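Local coordinates for 2-hydroxyisobutyryl-CoA synthetase (Aquincola tertiaricarbonis, PDB 6HDY), which belongs to the ANL superfamily, combining an AMP-binding domain with a smaller C-terminal domain, at residues E14-P18 with R53-V57; A389-M393 with E437-V442; L415-E421 with V452-N458. One frame throughout, in Å; residues are numbered along the deposited sequence.

Contact 1: residues E14-P18 with R53-V57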
loop_
_atom_site.group_PDB
_atom_site.type_symbol
_atom_site.label_atom_id
_atom_site.label_comp_id
_atom_site.label_asym_id
_atom_site.label_seq_id
_atom_site.Cartn_x
_atom_site.Cartn_y
_atom_site.Cartn_z
ATOM N N GLU A 14 -15.829 -13.362 -24.195
ATOM C CA GLU A 14 -16.550 -12.920 -22.999
ATOM C C GLU A 14 -17.130 -11.508 -23.130
ATOM O O GLU A 14 -17.080 -10.719 -22.177
ATOM C CB GLU A 14 -15.652 -13.081 -21.759
ATOM C CG GLU A 14 -15.126 -14.502 -21.701
ATOM C CD GLU A 14 -14.382 -14.880 -20.451
ATOM O OE1 GLU A 14 -15.046 -15.054 -19.405
ATOM O OE2 GLU A 14 -13.154 -15.103 -20.545
ATOM N N TRP A 15 -17.706 -11.214 -24.322
ATOM C CA TRP A 15 -18.310 -9.927 -24.639
ATOM C C TRP A 15 -19.708 -9.854 -24.060
ATOM O O TRP A 15 -20.646 -10.389 -24.634
ATOM C CB TRP A 15 -18.300 -9.680 -26.155
ATOM C CG TRP A 15 -18.666 -8.284 -26.572
ATOM C CD1 TRP A 15 -19.726 -7.914 -27.349
ATOM C CD2 TRP A 15 -17.945 -7.078 -26.277
ATOM N NE1 TRP A 15 -19.722 -6.550 -27.539
ATOM C CE2 TRP A 15 -18.636 -6.013 -26.899
ATOM C CE3 TRP A 15 -16.778 -6.791 -25.543
ATOM C CZ2 TRP A 15 -18.196 -4.686 -26.815
ATOM C CZ3 TRP A 15 -16.361 -5.475 -25.439
ATOM C CH2 TRP A 15 -17.059 -4.439 -26.076
ATOM N N ASN A 16 -19.840 -9.218 -22.893
ATOM C CA ASN A 16 -21.118 -9.091 -22.201
ATOM C C ASN A 16 -21.118 -7.876 -21.284
ATOM O O ASN A 16 -20.075 -7.529 -20.713
ATOM C CB ASN A 16 -21.379 -10.369 -21.364
ATOM C CG ASN A 16 -22.807 -10.610 -20.930
ATOM O OD1 ASN A 16 -23.775 -10.350 -21.662
ATOM N ND2 ASN A 16 -22.966 -11.208 -19.752
ATOM N N PHE A 17 -22.301 -7.243 -21.132
ATOM C CA PHE A 17 -22.496 -6.156 -20.179
ATOM C C PHE A 17 -23.694 -6.467 -19.285
ATOM O O PHE A 17 -24.802 -6.623 -19.809
ATOM C CB PHE A 17 -22.639 -4.761 -20.801
ATOM C CG PHE A 17 -22.599 -3.652 -19.758
ATOM C CD1 PHE A 17 -23.766 -3.218 -19.129
ATOM C CD2 PHE A 17 -21.392 -3.061 -19.391
ATOM C CE1 PHE A 17 -23.729 -2.203 -18.169
ATOM C CE2 PHE A 17 -21.360 -2.031 -18.448
ATOM C CZ PHE A 17 -22.529 -1.619 -17.831
ATOM N N PRO A 18 -23.514 -6.497 -17.934
ATOM C CA PRO A 18 -22.252 -6.340 -17.172
ATOM C C PRO A 18 -21.289 -7.494 -17.460
ATOM O O PRO A 18 -21.729 -8.619 -17.650
ATOM C CB PRO A 18 -22.721 -6.376 -15.700
ATOM C CG PRO A 18 -24.191 -6.085 -15.743
ATOM C CD PRO A 18 -24.645 -6.745 -17.026
ATOM N N ARG A 53 -22.283 -1.758 -27.410
ATOM C CA ARG A 53 -21.984 -1.677 -25.977
ATOM C C ARG A 53 -22.293 -0.278 -25.427
ATOM O O ARG A 53 -22.815 -0.149 -24.321
ATOM C CB ARG A 53 -20.504 -2.027 -25.712
ATOM C CG ARG A 53 -20.094 -1.931 -24.219
ATOM C CD ARG A 53 -20.945 -2.773 -23.258
ATOM N NE ARG A 53 -21.046 -4.166 -23.695
ATOM C CZ ARG A 53 -20.105 -5.079 -23.487
ATOM N NH1 ARG A 53 -19.008 -4.770 -22.798
ATOM N NH2 ARG A 53 -20.261 -6.310 -23.942
ATOM N N LEU A 54 -21.930 0.753 -26.203
ATOM C CA LEU A 54 -22.113 2.174 -25.915
ATOM C C LEU A 54 -23.583 2.449 -25.641
ATOM O O LEU A 54 -23.901 3.165 -24.696
ATOM C CB LEU A 54 -21.609 2.992 -27.125
ATOM C CG LEU A 54 -20.476 4.017 -26.950
ATOM C CD1 LEU A 54 -19.634 3.811 -25.703
ATOM C CD2 LEU A 54 -19.625 4.129 -28.200
ATOM N N GLN A 55 -24.471 1.806 -26.405
ATOM C CA GLN A 55 -25.920 1.906 -26.254
ATOM C C GLN A 55 -26.363 1.275 -24.925
ATOM O O GLN A 55 -27.142 1.884 -24.185
ATOM C CB GLN A 55 -26.632 1.241 -27.446
ATOM C CG GLN A 55 -26.404 1.992 -28.761
ATOM C CD GLN A 55 -26.746 1.160 -29.975
ATOM O OE1 GLN A 55 -26.379 -0.014 -30.087
ATOM N NE2 GLN A 55 -27.440 1.760 -30.926
ATOM N N GLN A 56 -25.815 0.076 -24.608
ATOM C CA GLN A 56 -26.070 -0.656 -23.367
ATOM C C GLN A 56 -25.647 0.200 -22.160
ATOM O O GLN A 56 -26.440 0.377 -21.251
ATOM C CB GLN A 56 -25.300 -1.996 -23.343
ATOM C CG GLN A 56 -25.764 -3.063 -24.308
ATOM C CD GLN A 56 -24.997 -4.363 -24.129
ATOM O OE1 GLN A 56 -24.033 -4.639 -24.863
ATOM N NE2 GLN A 56 -25.440 -5.214 -23.183
ATOM N N VAL A 57 -24.409 0.757 -22.182
ATOM C CA VAL A 57 -23.819 1.589 -21.116
ATOM C C VAL A 57 -24.670 2.849 -20.850
ATOM O O VAL A 57 -24.995 3.144 -19.695
ATOM C CB VAL A 57 -22.318 1.903 -21.408
ATOM C CG1 VAL A 57 -21.743 2.930 -20.422
ATOM C CG2 VAL A 57 -21.483 0.619 -21.382
HETATM O O HOH W 1 -17.652 -7.145 -22.280
HETATM O O HOH W 2 -24.245 -8.154 -23.214
#
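An irregular, extended run of chain, 14-18, passes alongside one and a bit turns of helix, 53-57, its backbone coming closest where the CA atoms of Phe17 and Gln56 lie 7.3 Å apart; a cis peptide bond precedes Pro18. No direct hydrogen bond joins the two segments. Arg53 does the work instead. Its guanidinium lies flat on the indole of Trp15, a cation-pi stack with Arg53 CZ 3.8 Å from the centroid of the six-membered ring, while Phe17 CB covers the opposite face. Arg53 NE donates to Gln56 OE1 (3.2 Å) and NH1 reaches the carbonyl of Leu330. Deeper in, Val57 CG2 sits over the Phe17 ring, a CH-pi contact 4.3 Å from its centroid, and Tyr60 meets that ring edge-to-face. Water 1 links Asn16 N to Arg53 NH1; water 2 links Asn16 OD1 and Phe17 N to Gln56 NE2. The example illustrates how a sandwiched arginine, together with bridging waters, can fasten a loop to a helix.

Contact 2: residues A389-M393 with E437-V442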
loop_
_atom_site.group_PDB
_atom_site.type_symbol
_atom_site.label_atom_id
_atom_site.label_comp_id
_atom_site.label_asym_id
_atom_site.label_seq_id
_atom_site.Cartn_x
_atom_site.Cartn_y
_atom_site.Cartn_z
ATOM N N ALA A 389 14.568 17.392 -24.156
ATOM C CA ALA A 389 15.770 18.033 -24.701
ATOM C C ALA A 389 16.956 17.885 -23.755
ATOM O O ALA A 389 18.047 17.540 -24.210
ATOM C CB ALA A 389 15.502 19.500 -24.996
ATOM N N LEU A 390 16.729 18.084 -22.439
ATOM C CA LEU A 390 17.784 17.962 -21.432
ATOM C C LEU A 390 18.313 16.537 -21.251
ATOM O O LEU A 390 19.527 16.357 -21.114
ATOM C CB LEU A 390 17.338 18.523 -20.082
ATOM C CG LEU A 390 17.161 20.030 -19.956
ATOM C CD1 LEU A 390 16.736 20.363 -18.583
ATOM C CD2 LEU A 390 18.465 20.789 -20.241
ATOM N N ASN A 391 17.403 15.530 -21.262
ATOM C CA ASN A 391 17.737 14.121 -21.075
ATOM C C ASN A 391 18.530 13.545 -22.243
ATOM O O ASN A 391 19.132 12.485 -22.102
ATOM C CB ASN A 391 16.478 13.267 -20.748
ATOM C CG ASN A 391 16.116 13.293 -19.281
ATOM O OD1 ASN A 391 16.614 12.489 -18.478
ATOM N ND2 ASN A 391 15.289 14.255 -18.876
ATOM N N GLN A 392 18.552 14.255 -23.380
ATOM C CA GLN A 392 19.290 13.842 -24.576
ATOM C C GLN A 392 20.708 14.431 -24.606
ATOM O O GLN A 392 21.405 14.328 -25.622
ATOM C CB GLN A 392 18.491 14.146 -25.854
ATOM C CG GLN A 392 17.482 13.049 -26.159
ATOM C CD GLN A 392 16.613 13.319 -27.358
ATOM O OE1 GLN A 392 15.988 14.382 -27.487
ATOM N NE2 GLN A 392 16.496 12.321 -28.231
ATOM N N MET A 393 21.141 14.997 -23.460
ATOM C CA MET A 393 22.456 15.621 -23.258
ATOM C C MET A 393 23.266 14.799 -22.241
ATOM O O MET A 393 22.785 14.555 -21.124
ATOM C CB MET A 393 22.317 17.068 -22.752
ATOM C CG MET A 393 21.476 17.968 -23.630
ATOM S SD MET A 393 21.581 19.696 -23.092
ATOM C CE MET A 393 23.329 20.084 -23.613
ATOM N N GLU A 437 25.807 25.244 -23.292
ATOM C CA GLU A 437 25.326 24.214 -24.226
ATOM C C GLU A 437 23.868 23.778 -23.958
ATOM O O GLU A 437 23.132 23.511 -24.914
ATOM C CB GLU A 437 26.273 23.011 -24.270
ATOM C CG GLU A 437 26.933 22.832 -25.627
ATOM C CD GLU A 437 26.076 22.122 -26.660
ATOM O OE1 GLU A 437 25.237 22.795 -27.302
ATOM O OE2 GLU A 437 26.244 20.893 -26.827
ATOM N N ALA A 438 23.461 23.712 -22.665
ATOM C CA ALA A 438 22.087 23.391 -22.242
ATOM C C ALA A 438 21.161 24.503 -22.769
ATOM O O ALA A 438 20.182 24.198 -23.444
ATOM C CB ALA A 438 21.999 23.308 -20.721
ATOM N N SER A 439 21.533 25.784 -22.535
ATOM C CA SER A 439 20.837 26.991 -23.019
ATOM C C SER A 439 20.602 26.932 -24.541
ATOM O O SER A 439 19.455 27.018 -24.968
ATOM C CB SER A 439 21.621 28.249 -22.640
ATOM O OG SER A 439 21.054 29.418 -23.202
ATOM N N HIS A 440 21.664 26.698 -25.330
ATOM C CA HIS A 440 21.607 26.588 -26.789
ATOM C C HIS A 440 20.684 25.473 -27.250
ATOM O O HIS A 440 19.809 25.739 -28.065
ATOM C CB HIS A 440 23.018 26.400 -27.382
ATOM C CG HIS A 440 23.053 26.244 -28.879
ATOM N ND1 HIS A 440 23.167 27.344 -29.721
ATOM C CD2 HIS A 440 23.033 25.116 -29.634
ATOM C CE1 HIS A 440 23.201 26.852 -30.953
ATOM N NE2 HIS A 440 23.121 25.517 -30.953
ATOM N N ARG A 441 20.885 24.234 -26.749
ATOM C CA ARG A 441 20.096 23.056 -27.133
ATOM C C ARG A 441 18.590 23.341 -26.999
ATOM O O ARG A 441 17.844 23.194 -27.972
ATOM C CB ARG A 441 20.514 21.811 -26.312
ATOM C CG ARG A 441 20.645 20.517 -27.128
ATOM C CD ARG A 441 22.095 20.043 -27.233
ATOM N NE ARG A 441 22.255 18.614 -26.928
ATOM C CZ ARG A 441 23.426 17.985 -26.832
ATOM N NH1 ARG A 441 24.563 18.645 -27.022
ATOM N NH2 ARG A 441 23.468 16.689 -26.547
ATOM N N VAL A 442 18.179 23.822 -25.814
ATOM C CA VAL A 442 16.804 24.187 -25.454
ATOM C C VAL A 442 16.263 25.270 -26.400
ATOM O O VAL A 442 15.129 25.149 -26.864
ATOM C CB VAL A 442 16.725 24.564 -23.947
ATOM C CG1 VAL A 442 15.367 25.143 -23.568
ATOM C CG2 VAL A 442 17.040 23.348 -23.076
#
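Met393 fills the middle of this contact. Its side chain, pointing from the chain just after helix 383-391, reaches across to helix 428-446, where SD lies 4.3 Å from Ala438 CB and CE comes within 3.7 Å of Glu437 O. Leu390 adds the second apolar element, its CD2 packing 4.4 Å from Ala438 CB and 4.1 Å from Val442 CG2. The small Ala438 is consistent with the close approach of the backbones: its CA is 7.0 Å from Leu390 CA.

Further out, Arg441 bridges apolar and polar surroundings. Met393 CG lies over one face of the guanidinium, 3.4 Å from Arg441 NE, whereas at the edge of the same group NH2 donates a hydrogen bond to Gln392 O (3.3 Å). NH1 forms a salt bridge with Glu437 OE2 (2.8 Å), one helical turn back in its own segment. The backbone carbonyl of Gln392 thus receives a charged donor from the other helix.

In the C-terminal domain the pair of segments packs on the mixed sheet: Leu390 touches Val417 and Val442 touches Leu413 and Leu415, all on strand 413-419, while Val442 also meets Ala450 of strand 450-454. On another side, Asn391 O accepts a hydrogen bond from Arg263, so this part of the chain also adjoins helix 258-268.

Contact 3: residues L415-E421 with V452-N458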
loop_
_atom_site.group_PDB
_atom_site.type_symbol
_atom_site.label_atom_id
_atom_site.label_comp_id
_atom_site.label_asym_id
_atom_site.label_seq_id
_atom_site.Cartn_x
_atom_site.Cartn_y
_atom_site.Cartn_z
ATOM N N LEU A 415 15.537 28.345 -16.433
ATOM C CA LEU A 415 15.791 26.948 -16.062
ATOM C C LEU A 415 16.863 26.843 -14.989
ATOM O O LEU A 415 17.835 27.594 -15.024
ATOM C CB LEU A 415 16.196 26.104 -17.290
ATOM C CG LEU A 415 15.217 26.003 -18.484
ATOM C CD1 LEU A 415 15.850 25.213 -19.637
ATOM C CD2 LEU A 415 13.875 25.319 -18.071
ATOM N N ARG A 416 16.653 25.948 -14.009
ATOM C CA ARG A 416 17.602 25.613 -12.946
ATOM C C ARG A 416 17.977 24.187 -13.315
ATOM O O ARG A 416 17.123 23.301 -13.251
ATOM C CB ARG A 416 16.980 25.676 -11.530
ATOM C CG ARG A 416 16.477 27.075 -11.106
ATOM C CD ARG A 416 16.262 27.140 -9.597
ATOM N NE ARG A 416 17.495 27.560 -8.928
ATOM C CZ ARG A 416 17.799 27.355 -7.648
ATOM N NH1 ARG A 416 16.955 26.707 -6.850
ATOM N NH2 ARG A 416 18.959 27.782 -7.158
ATOM N N VAL A 417 19.208 23.984 -13.825
ATOM C CA VAL A 417 19.638 22.677 -14.323
ATOM C C VAL A 417 20.822 22.094 -13.535
ATOM O O VAL A 417 21.805 22.787 -13.252
ATOM C CB VAL A 417 19.930 22.737 -15.855
ATOM C CG1 VAL A 417 20.402 21.394 -16.399
ATOM C CG2 VAL A 417 18.715 23.231 -16.640
ATOM N N GLU A 418 20.716 20.810 -13.197
ATOM C CA GLU A 418 21.793 20.091 -12.542
ATOM C C GLU A 418 22.787 19.572 -13.593
ATOM O O GLU A 418 22.363 18.918 -14.550
ATOM C CB GLU A 418 21.249 18.872 -11.767
ATOM C CG GLU A 418 21.190 19.044 -10.262
ATOM C CD GLU A 418 20.731 17.815 -9.507
ATOM O OE1 GLU A 418 21.188 16.699 -9.851
ATOM O OE2 GLU A 418 19.980 17.974 -8.518
ATOM N N PRO A 419 24.107 19.817 -13.426
ATOM C CA PRO A 419 25.097 19.135 -14.288
ATOM C C PRO A 419 25.405 17.756 -13.653
ATOM O O PRO A 419 25.069 17.525 -12.484
ATOM C CB PRO A 419 26.325 20.027 -14.156
ATOM C CG PRO A 419 26.234 20.545 -12.731
ATOM C CD PRO A 419 24.770 20.598 -12.353
ATOM N N SER A 420 26.089 16.862 -14.377
ATOM C CA SER A 420 26.492 15.573 -13.804
ATOM C C SER A 420 27.689 15.776 -12.851
ATOM O O SER A 420 28.397 16.796 -12.946
ATOM C CB SER A 420 26.857 14.577 -14.900
ATOM O OG SER A 420 27.968 15.023 -15.656
ATOM N N GLU A 421 27.889 14.822 -11.917
ATOM C CA GLU A 421 29.014 14.867 -10.975
ATOM C C GLU A 421 30.391 14.917 -11.707
ATOM O O GLU A 421 31.299 15.618 -11.237
ATOM C CB GLU A 421 28.969 13.687 -9.997
ATOM C CG GLU A 421 27.914 13.857 -8.918
ATOM C CD GLU A 421 27.543 12.571 -8.214
ATOM O OE1 GLU A 421 26.472 12.005 -8.532
ATOM O OE2 GLU A 421 28.336 12.116 -7.358
ATOM N N VAL A 452 19.820 29.660 -18.221
ATOM C CA VAL A 452 20.137 28.499 -17.390
ATOM C C VAL A 452 20.965 28.903 -16.170
ATOM O O VAL A 452 21.999 29.543 -16.306
ATOM C CB VAL A 452 20.836 27.357 -18.187
ATOM C CG1 VAL A 452 21.140 26.146 -17.293
ATOM C CG2 VAL A 452 20.016 26.926 -19.401
ATOM N N GLU A 453 20.520 28.505 -14.987
ATOM C CA GLU A 453 21.277 28.660 -13.752
ATOM C C GLU A 453 21.655 27.218 -13.353
ATOM O O GLU A 453 20.769 26.358 -13.317
ATOM C CB GLU A 453 20.429 29.303 -12.632
ATOM C CG GLU A 453 21.236 29.565 -11.362
ATOM C CD GLU A 453 20.495 29.601 -10.037
ATOM O OE1 GLU A 453 21.121 29.982 -9.022
ATOM O OE2 GLU A 453 19.302 29.227 -10.001
ATOM N N LEU A 454 22.950 26.943 -13.105
ATOM C CA LEU A 454 23.334 25.603 -12.661
ATOM C C LEU A 454 23.189 25.520 -11.159
ATOM O O LEU A 454 23.504 26.484 -10.443
ATOM C CB LEU A 454 24.792 25.229 -13.013
ATOM C CG LEU A 454 25.175 24.997 -14.475
ATOM C CD1 LEU A 454 26.650 24.685 -14.584
ATOM C CD2 LEU A 454 24.348 23.886 -15.112
ATOM N N VAL A 455 22.731 24.356 -10.678
ATOM C CA VAL A 455 22.641 24.049 -9.255
ATOM C C VAL A 455 23.606 22.876 -8.983
ATOM O O VAL A 455 24.033 22.199 -9.921
ATOM C CB VAL A 455 21.201 23.781 -8.730
ATOM C CG1 VAL A 455 20.336 25.040 -8.791
ATOM C CG2 VAL A 455 20.534 22.596 -9.437
ATOM N N ALA A 456 23.945 22.654 -7.704
ATOM C CA ALA A 456 24.854 21.607 -7.272
ATOM C C ALA A 456 24.325 20.223 -7.663
ATOM O O ALA A 456 23.124 19.999 -7.584
ATOM C CB ALA A 456 25.038 21.678 -5.757
ATOM N N PRO A 457 25.183 19.270 -8.088
ATOM C CA PRO A 457 24.672 17.916 -8.384
ATOM C C PRO A 457 23.895 17.308 -7.197
ATOM O O PRO A 457 24.262 17.515 -6.038
ATOM C CB PRO A 457 25.965 17.128 -8.678
ATOM C CG PRO A 457 26.932 18.164 -9.135
ATOM C CD PRO A 457 26.654 19.341 -8.276
ATOM N N ASN A 458 22.788 16.600 -7.489
ATOM C CA ASN A 458 21.908 15.926 -6.515
ATOM C C ASN A 458 21.263 16.876 -5.463
ATOM O O ASN A 458 20.813 16.411 -4.411
ATOM C CB ASN A 458 22.628 14.733 -5.833
ATOM C CG ASN A 458 23.418 13.872 -6.801
ATOM O OD1 ASN A 458 22.893 13.397 -7.818
ATOM N ND2 ASN A 458 24.712 13.700 -6.541
#
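Arg416 and Glu453 form a salt bridge across neighbouring strands, Arg416 NE lying 2.7 Å from Glu453 OE2, with a weak second bond from NH2. Beneath it the backbones pair in parallel: Glu453 N donates to Leu415 O (2.8 Å), Val417 N to Glu453 O (2.9 Å) and Val455 N to Val417 O (3.2 Å). Past strand 450-454, the carboxylates of Glu418 and Glu421 take up Asn458. Asn458 ND2 donates to Glu421 OE1 (3.2 Å), and Asn458 N donates weakly to Glu418 OE1 (2.9 Å); Glu418 OE2 is engaged by Ile460 N and Arg462. Val417 CG2 packs 3.8 Å from Val452 CG1 on the face covered by helix 428-446, whereas Val455 CG1 lies over the Arg416 guanidinium, 3.5 Å from NH2. Pro419 CG stands 4.4 Å from Pro457 CG. Such a pair is the classical beta-alpha-beta arrangement, helix 428-446 lying on the crossover between parallel strands. Its chemistry divides by face, apolar beneath the helix and charged around Arg416 and Glu453, while carboxylates extend the join into the following loop.

Overall arrangement
From the N terminus, contact 1 comes first: it closes a loop of 34 residues by bringing the N-terminal run back onto helix 43-64. It is complete long before contacts 2 and 3 begin, and lies on the opposite side of the chain's centre, its own centre 49 Å from that of contact 2 and 53 Å from that of contact 3. Those two belong together in the C-terminal domain. Their segments alternate along the chain, 389-393, 415-421, 437-442, 452-458, so the loops they close cross. Their centres are 12 Å apart and they touch, as where Leu390 CD1 meets Val417 CG2 at 4.0 Å: interleaving in sequence becomes helix-on-sheet layering in space.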